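Local coordinates for putative oxidoreductase (Mycobacterium avium, PDB 3QHA) that probably catalyses the NAD(P)-dependent oxidation of a hydroxy acid, as a Rossmann-fold member of the beta-hydroxyacid dehydrogenase family, at the interface of chains A and B. Sequence-based numbering; all coordinates share one arbitrary frame. Chains: chain A/B, Putative oxidoreductase.

Contact 1: the interface of chains A and B. Residues chain A 190, 274-275, 278-279; chain B 274-275, 278-279.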
# COMPACT_ATOMS: atom_id res chain seq x y z
N THR A 190 -3.60 -0.02 10.17
CA THR A 190 -3.54 -1.48 10.33
C THR A 190 -2.43 -2.06 9.46
O THR A 190 -1.76 -3.02 9.86
CB THR A 190 -4.87 -2.17 9.98
OG1 THR A 190 -5.92 -1.68 10.82
CG2 THR A 190 -4.76 -3.68 10.15
N PRO A 274 0.72 -12.25 15.18
CA PRO A 274 -0.73 -12.30 15.42
C PRO A 274 -1.60 -11.63 14.35
O PRO A 274 -2.74 -12.06 14.16
CB PRO A 274 -0.88 -11.61 16.77
CG PRO A 274 0.27 -10.67 16.84
CD PRO A 274 1.40 -11.32 16.10
N LEU A 275 -1.11 -10.59 13.68
CA LEU A 275 -1.87 -9.98 12.58
C LEU A 275 -1.96 -10.93 11.40
O LEU A 275 -3.03 -11.12 10.83
CB LEU A 275 -1.24 -8.66 12.13
CG LEU A 275 -1.45 -7.47 13.06
CD1 LEU A 275 -0.42 -6.38 12.78
CD2 LEU A 275 -2.87 -6.93 12.95
N LEU A 278 -4.42 -13.81 12.33
CA LEU A 278 -5.79 -13.33 12.17
C LEU A 278 -6.17 -13.24 10.69
O LEU A 278 -7.24 -13.70 10.28
CB LEU A 278 -5.95 -11.95 12.83
CG LEU A 278 -7.27 -11.67 13.54
CD1 LEU A 278 -7.45 -12.61 14.73
CD2 LEU A 278 -7.32 -10.22 14.00
N ALA A 279 -5.29 -12.65 9.89
CA ALA A 279 -5.49 -12.53 8.44
C ALA A 279 -5.67 -13.90 7.79
O ALA A 279 -6.58 -14.09 6.99
CB ALA A 279 -4.33 -11.79 7.80
N PRO B 274 -11.62 -6.95 14.16
CA PRO B 274 -10.56 -7.59 14.94
C PRO B 274 -9.13 -7.25 14.51
O PRO B 274 -8.26 -7.12 15.38
CB PRO B 274 -10.85 -9.08 14.78
CG PRO B 274 -11.62 -9.18 13.50
CD PRO B 274 -12.44 -7.94 13.44
N LEU B 275 -8.87 -7.11 13.21
CA LEU B 275 -7.54 -6.69 12.75
C LEU B 275 -7.21 -5.29 13.27
O LEU B 275 -6.09 -5.03 13.72
CB LEU B 275 -7.42 -6.72 11.22
CG LEU B 275 -7.21 -8.09 10.56
CD1 LEU B 275 -7.42 -7.98 9.05
CD2 LEU B 275 -5.82 -8.63 10.86
N LEU B 278 -6.36 -5.30 17.08
CA LEU B 278 -5.00 -5.78 17.26
C LEU B 278 -3.98 -4.72 16.83
O LEU B 278 -2.96 -4.53 17.49
CB LEU B 278 -4.79 -7.08 16.48
CG LEU B 278 -3.66 -8.02 16.88
CD1 LEU B 278 -3.71 -8.35 18.37
CD2 LEU B 278 -3.72 -9.29 16.04
N ALA B 279 -4.26 -4.04 15.72
CA ALA B 279 -3.41 -2.95 15.25
C ALA B 279 -3.33 -1.83 16.28
O ALA B 279 -2.25 -1.33 16.59
CB ALA B 279 -3.92 -2.41 13.92

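Contact 2: the interface of chains A and B. Residues chain A 184, 187, 191, 220, 224, 226-227; chain B 191, 216-217, 220, 226.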
# COMPACT_ATOMS: atom_id res chain seq x y z
N ARG A 184 -10.80 4.60 5.58
CA ARG A 184 -9.55 4.68 4.82
C ARG A 184 -8.34 4.59 5.74
O ARG A 184 -7.42 3.81 5.49
CB ARG A 184 -9.50 5.97 3.99
CG ARG A 184 -8.39 5.99 2.94
CD ARG A 184 -7.05 6.44 3.50
NE ARG A 184 -5.97 6.19 2.56
CZ ARG A 184 -5.38 5.01 2.36
NH1 ARG A 184 -5.76 3.92 3.04
NH2 ARG A 184 -4.40 4.91 1.47
N LEU A 187 -7.41 1.25 7.47
CA LEU A 187 -6.57 0.47 6.57
C LEU A 187 -5.11 0.93 6.65
O LEU A 187 -4.22 0.10 6.83
CB LEU A 187 -7.08 0.55 5.13
CG LEU A 187 -6.19 -0.12 4.06
CD1 LEU A 187 -5.91 -1.57 4.42
CD2 LEU A 187 -6.83 -0.01 2.68
N SER A 191 -2.23 -1.49 8.27
CA SER A 191 -1.19 -1.97 7.38
C SER A 191 0.20 -1.52 7.84
O SER A 191 1.20 -2.21 7.59
CB SER A 191 -1.45 -1.55 5.92
OG SER A 191 -1.17 -0.18 5.71
N ASP A 220 4.50 -1.95 -4.70
CA ASP A 220 3.20 -1.29 -4.46
C ASP A 220 2.95 -0.13 -5.43
O ASP A 220 1.79 0.20 -5.70
CB ASP A 220 3.08 -0.79 -3.02
CG ASP A 220 2.75 -1.89 -2.03
OD1 ASP A 220 2.31 -2.98 -2.45
OD2 ASP A 220 2.91 -1.66 -0.82
N GLY A 224 -0.25 -0.99 -7.09
CA GLY A 224 -1.26 -0.10 -6.52
C GLY A 224 -1.40 -0.19 -5.01
O GLY A 224 -1.91 0.74 -4.39
N PRO A 226 -2.54 -2.04 -1.17
CA PRO A 226 -3.71 -2.69 -0.56
C PRO A 226 -5.02 -2.43 -1.31
O PRO A 226 -5.88 -3.31 -1.36
CB PRO A 226 -3.78 -2.05 0.83
CG PRO A 226 -2.40 -1.62 1.13
CD PRO A 226 -1.72 -1.33 -0.18
N GLY A 227 -5.15 -1.23 -1.88
CA GLY A 227 -6.31 -0.86 -2.69
C GLY A 227 -6.57 -1.74 -3.90
O GLY A 227 -7.67 -1.74 -4.45
N SER B 191 -2.47 -7.07 4.56
CA SER B 191 -3.02 -5.77 4.18
C SER B 191 -4.29 -5.89 3.32
O SER B 191 -5.18 -5.06 3.43
CB SER B 191 -1.97 -4.88 3.49
OG SER B 191 -1.82 -5.22 2.12
N VAL B 216 -8.13 5.16 -1.75
CA VAL B 216 -7.03 4.32 -1.26
C VAL B 216 -5.90 4.25 -2.28
O VAL B 216 -4.75 4.54 -1.95
CB VAL B 216 -7.52 2.89 -0.93
CG1 VAL B 216 -6.33 1.96 -0.65
CG2 VAL B 216 -8.47 2.92 0.26
N ARG B 217 -6.23 3.88 -3.51
CA ARG B 217 -5.23 3.72 -4.56
C ARG B 217 -4.55 5.04 -4.91
O ARG B 217 -3.34 5.08 -5.12
CB ARG B 217 -5.85 3.08 -5.81
CG ARG B 217 -6.30 1.65 -5.59
CD ARG B 217 -6.78 1.00 -6.88
NE ARG B 217 -8.09 1.50 -7.29
CZ ARG B 217 -9.27 1.06 -6.84
NH1 ARG B 217 -9.33 0.10 -5.92
NH2 ARG B 217 -10.39 1.60 -7.30
N ASP B 220 -2.24 6.09 -1.86
CA ASP B 220 -1.09 5.19 -1.75
C ASP B 220 -0.05 5.41 -2.86
O ASP B 220 1.14 5.17 -2.64
CB ASP B 220 -1.53 3.72 -1.70
CG ASP B 220 -1.97 3.29 -0.30
OD1 ASP B 220 -1.63 3.99 0.67
OD2 ASP B 220 -2.65 2.24 -0.17
N PRO B 226 2.07 1.10 2.70
CA PRO B 226 2.60 0.55 3.96
C PRO B 226 4.12 0.55 4.03
O PRO B 226 4.69 0.68 5.11
CB PRO B 226 2.07 -0.89 3.99
CG PRO B 226 1.08 -1.01 2.90
CD PRO B 226 1.29 0.11 1.94
O HOH W 1 -3.65 1.82 2.33
O HOH W 2 -3.42 1.00 -2.34
O HOH W 3 -1.84 3.09 -5.70

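Contact 3: the interface of chains A and B. Residues chain A 171, 176, 179-180, 183; chain B 202, 205, 207-208, 212.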
# COMPACT_ATOMS: atom_id res chain seq x y z
N ALA A 171 -19.03 12.13 -0.13
CA ALA A 171 -19.21 10.93 0.70
C ALA A 171 -20.65 10.75 1.18
O ALA A 171 -21.07 9.63 1.48
CB ALA A 171 -18.27 10.98 1.89
N ALA A 176 -20.41 12.07 6.83
CA ALA A 176 -20.04 10.96 5.93
C ALA A 176 -18.58 11.04 5.50
O ALA A 176 -17.92 10.02 5.37
CB ALA A 176 -20.96 10.93 4.71
N ARG A 179 -16.54 9.64 8.23
CA ARG A 179 -16.71 8.19 8.28
C ARG A 179 -15.90 7.49 7.18
O ARG A 179 -15.31 6.44 7.43
CB ARG A 179 -18.20 7.80 8.20
CG ARG A 179 -18.98 8.18 9.47
CD ARG A 179 -20.36 7.53 9.51
NE ARG A 179 -21.29 8.13 8.55
CZ ARG A 179 -22.07 9.19 8.78
NH1 ARG A 179 -22.05 9.82 9.96
NH2 ARG A 179 -22.87 9.63 7.82
N MET A 180 -15.86 8.07 5.98
CA MET A 180 -15.05 7.49 4.90
C MET A 180 -13.56 7.60 5.24
O MET A 180 -12.80 6.67 4.99
CB MET A 180 -15.33 8.14 3.54
CG MET A 180 -14.72 7.34 2.39
SD MET A 180 -15.14 7.90 0.73
CE MET A 180 -16.79 7.23 0.55
N ALA A 183 -12.63 4.78 7.72
CA ALA A 183 -12.43 3.52 7.02
C ALA A 183 -11.09 3.52 6.31
O ALA A 183 -10.31 2.56 6.43
CB ALA A 183 -13.56 3.26 6.04
N ALA B 202 -17.02 0.43 5.87
CA ALA B 202 -17.53 1.47 4.97
C ALA B 202 -18.97 1.17 4.55
O ALA B 202 -19.82 2.07 4.54
CB ALA B 202 -16.64 1.58 3.74
N ALA B 205 -21.54 1.51 7.33
CA ALA B 205 -21.72 2.95 7.52
C ALA B 205 -22.42 3.65 6.34
O ALA B 205 -22.58 4.87 6.36
CB ALA B 205 -20.37 3.61 7.78
N LEU B 207 -21.46 3.84 3.07
CA LEU B 207 -20.55 4.53 2.16
C LEU B 207 -20.37 3.76 0.85
O LEU B 207 -20.63 2.56 0.78
CB LEU B 207 -19.20 4.74 2.83
CG LEU B 207 -19.24 5.54 4.15
CD1 LEU B 207 -17.90 5.46 4.86
CD2 LEU B 207 -19.64 6.98 3.89
N ASP B 208 -19.92 4.48 -0.17
CA ASP B 208 -19.70 3.93 -1.50
C ASP B 208 -18.31 3.29 -1.58
O ASP B 208 -17.30 3.97 -1.41
CB ASP B 208 -19.85 5.05 -2.54
CG ASP B 208 -19.63 4.58 -3.96
OD1 ASP B 208 -18.48 4.65 -4.45
OD2 ASP B 208 -20.61 4.15 -4.61
N LEU B 212 -14.25 4.65 -2.09
CA LEU B 212 -13.25 4.31 -1.07
C LEU B 212 -12.00 3.72 -1.70
O LEU B 212 -10.88 4.07 -1.33
CB LEU B 212 -13.83 3.33 -0.03
CG LEU B 212 -12.83 2.80 1.01
CD1 LEU B 212 -12.22 3.94 1.82
CD2 LEU B 212 -13.49 1.77 1.93
O HOH W 4 -20.29 7.52 0.15
O HOH W 5 -22.40 7.57 5.90

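Contact 4: the interface of chains A and B. Residues chain A 251, 254-255, 258-259, 283; chain B 189, 192.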
# COMPACT_ATOMS: atom_id res chain seq x y z
N THR A 251 -6.62 -15.96 -5.76
CA THR A 251 -5.93 -15.10 -4.80
C THR A 251 -6.05 -15.63 -3.36
O THR A 251 -5.11 -15.51 -2.58
CB THR A 251 -6.42 -13.64 -4.89
OG1 THR A 251 -6.05 -13.10 -6.16
CG2 THR A 251 -5.82 -12.78 -3.79
N LEU A 254 -3.45 -18.41 -3.07
CA LEU A 254 -2.15 -17.76 -2.94
C LEU A 254 -1.96 -17.19 -1.54
O LEU A 254 -0.94 -17.44 -0.90
CB LEU A 254 -2.01 -16.63 -3.96
CG LEU A 254 -1.98 -16.98 -5.44
CD1 LEU A 254 -1.91 -15.71 -6.29
CD2 LEU A 254 -0.82 -17.91 -5.77
N GLY A 255 -2.95 -16.43 -1.09
CA GLY A 255 -2.90 -15.75 0.20
C GLY A 255 -2.78 -16.70 1.37
O GLY A 255 -1.99 -16.47 2.29
N ASP A 258 0.88 -18.42 1.15
CA ASP A 258 1.95 -17.53 1.59
C ASP A 258 1.86 -17.19 3.08
O ASP A 258 2.89 -17.15 3.76
CB ASP A 258 1.96 -16.23 0.76
CG ASP A 258 2.61 -16.41 -0.61
OD1 ASP A 258 3.31 -17.43 -0.83
OD2 ASP A 258 2.43 -15.52 -1.47
N LEU A 259 0.65 -16.97 3.58
CA LEU A 259 0.45 -16.70 5.00
C LEU A 259 0.84 -17.90 5.86
O LEU A 259 1.50 -17.73 6.88
CB LEU A 259 -0.99 -16.26 5.30
CG LEU A 259 -1.33 -14.81 4.94
CD1 LEU A 259 -2.84 -14.57 5.01
CD2 LEU A 259 -0.59 -13.83 5.86
N LEU A 283 -9.08 -14.31 5.85
CA LEU A 283 -8.91 -13.81 4.47
C LEU A 283 -10.03 -14.26 3.54
O LEU A 283 -10.59 -13.45 2.80
CB LEU A 283 -7.57 -14.24 3.88
CG LEU A 283 -7.25 -13.72 2.48
CD1 LEU A 283 -7.20 -12.19 2.44
CD2 LEU A 283 -5.94 -14.31 1.99
N PHE B 189 -0.83 -9.84 2.02
CA PHE B 189 -2.08 -10.53 2.30
C PHE B 189 -2.72 -10.14 3.63
O PHE B 189 -3.94 -10.16 3.76
CB PHE B 189 -1.90 -12.04 2.17
CG PHE B 189 -1.74 -12.49 0.75
CD1 PHE B 189 -0.53 -12.97 0.27
CD2 PHE B 189 -2.81 -12.40 -0.13
CE1 PHE B 189 -0.39 -13.37 -1.05
CE2 PHE B 189 -2.68 -12.80 -1.45
CZ PHE B 189 -1.47 -13.28 -1.91
N TYR B 192 -4.37 -6.93 2.49
CA TYR B 192 -5.63 -7.25 1.79
C TYR B 192 -6.73 -7.61 2.79
O TYR B 192 -7.86 -7.15 2.66
CB TYR B 192 -5.46 -8.40 0.78
CG TYR B 192 -4.68 -8.08 -0.49
CD1 TYR B 192 -4.26 -6.78 -0.81
CD2 TYR B 192 -4.38 -9.09 -1.40
CE1 TYR B 192 -3.55 -6.51 -1.99
CE2 TYR B 192 -3.68 -8.84 -2.58
CZ TYR B 192 -3.27 -7.54 -2.86
OH TYR B 192 -2.58 -7.30 -4.03

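Contact 1: the interface of chains A and B
B:Leu278, A:Leu278 and B:Leu275 bury the most surface here. They lie where helix 274-287 of chain A meets helix 274-286 of chain B, across the two-fold axis. Each Leu278 sends its CD2 methyl to the first turn of the opposite helix. A:Leu278 CD2 lies 3.5 Å from the carbonyl carbon C of B:Pro274 and also touches the proline ring. The same methyl lies 3.7 Å from B:Leu275 CA, and B:Leu275 CD2 touches A:Leu278 in return. In the twin, B:Leu278 CD2 lies 3.5 Å from A:Pro274 O and 3.7 Å from A:Pro274 CB. B:Leu278 has CG anti to the backbone N (chi1 -158°), which carries the branch toward A:Pro274. The two Leu275 side chains fill the middle. Their CD2 methyls meet at 4.0 Å across the axis. A:Leu275 and B:Leu278 run antiparallel alongside each other, with their CD2 atoms also in contact. To one side of the leucines, the B:Ala279 CB methyl packs on A:Thr190, 3.7 Å from its CA. This brings helix 176-204 of chain A into the patch. The packing is apolar throughout. The leucine cluster joins the C-terminal helices of the two subunits, and probably helps to hold the dimer together.

Contact 2: the interface of chains A and B
A:Arg184 has CG anti to its backbone N (chi1 -167°) and a bend at chi2 (-84°), which together carry the guanidinium over helix 209-223 of chain B. These helices are typical of the C-terminal region of 3-hydroxyisobutyrate dehydrogenase relatives. A:Arg184 NH2 forms a salt bridge with B:Asp220 OD1 at 3.0 Å. The guanidinium and carboxylate planes are steeply inclined and the N-H points elsewhere, so the pairing is ionic. Water 1 lies at the guanidinium edge. It links NH1 and NH2 to B:Asp220 OD2, which it meets at 2.7 Å. The CA of B:Val216 lies over one guanidinium face, toward its rim. The B:Val216 CG1 methyl packs 3.5 Å from A:Gly227 CA and also touches A:Leu187 CD2. In B:Arg217 a bend at chi3 (-74°) brings NH1 to A:Gly227 O, to which it donates at 2.9 Å. The acceptor lies in the guanidinium plane, but the donor sits above the carbonyl plane. Water 2 bridges A:Gly224 O and A:Gly227 N to B:Asp220 OD2. Water 3 joins A:Gly224 O to B:Arg217 O. Near the axis, A:Pro226 and B:Pro226 meet tip to tip, CG to CG at 3.9 Å. A:Ser191 OG touches the B:Pro226 ring at CG, 3.7 Å away.

Contact 3: the interface of chains A and B
The start of helix 176-204 and the end of strand 167-172 in chain A meet the loop between helices 176-204 and 209-223 in chain B. The flanking turns of those two helices also take part. The protein has a Rossmann fold and resembles the 3-hydroxyisobutyrate dehydrogenases. B:Leu207 is the main apolar contact. Its CD1 methyl presses on the backbone of A:Met180, 3.5 Å from CA. Its CD2 methyl points toward the carbonyl oxygens of A:Ala176 and A:Ala171, 3.8 Å from A:Ala176 O. A:Met180 crosses B:Leu207 at a slant. Its chain is extended to SD and then bends at chi3 (-78°), bringing CE alongside the loop, 3.8 Å from B:Asp208 O. A:Ala183 CB and B:Ala202 CB approach loosely, while B:Leu212 CD1 faces A:Met180 O at 4.2 Å. Polar groups are joined through water. Water 5 lies at the edge of the A:Arg179 guanidinium, in its plane, and binds both NE and NH2. The same water meets B:Ala205 O at 2.7 Å. Water 4 links A:Ala171 O, at 2.6 Å, to the backbone N of B:Asp208.

Contact 4: the interface of chains A and B
B:Phe189 and A:Gly255 make the central CH-pi contact. The glycine CA lies over the middle of the phenyl face, 3.2 Å from the ring centroid. All six ring carbons are near it, with CD2 at 3.4 Å. B:Phe189 has CG anti to its carbonyl carbon (chi1 -72°), and chi2 of 110° turns one face of the ring to helix 245-268 of chain A.

Most of the other apolar contacts come from the same helix. A:Thr251 CG2 lies at the edge of the ring, in plane, 3.9 Å from CE2. A:Leu254 CB approaches the ring tip, 4.0 Å from CZ. On the backbone side, A:Leu259 CD1 packs against B:Phe189 CB at 3.9 Å, and the two side chains cross at an angle. From helix 274-287, A:Leu283 sends CD1 toward B:Phe189 O. B:Tyr192 adds a marginal contact beside A:Leu283.

One polar group touches the ring. A:Asp258 OD2 lies 3.6 Å from B:Phe189 CE1, and the carboxylate plane is turned 54° from the ring plane. This is a van der Waals approach; a weak attraction between the carboxylate and the ring hydrogens is possible.

In the fold, B:Phe189 projects from the long helix 176-204 of chain B. It packs against helix 245-268 of chain A, beside helix 274-287 of the same chain.

Helix 176-204 runs through all four contacts. The beginning of the chain A helix and the end of the chain B helix serve contact 3; residues from its middle serve contacts 1, 2 and 4. Helix 209-223 joins contacts 2 and 3, and the C-terminal helix of chain A joins contacts 1 and 4. By C-alpha centres, contact 2 lies about 16 Å from contacts 1 and 3. Contacts 3 and 4 are about 25 Å apart and recur with the chains exchanged, while contact 1 and part of contact 2 straddle the axis. This broad helical interlock suggests a stable dimer, although the structure alone does not prove it.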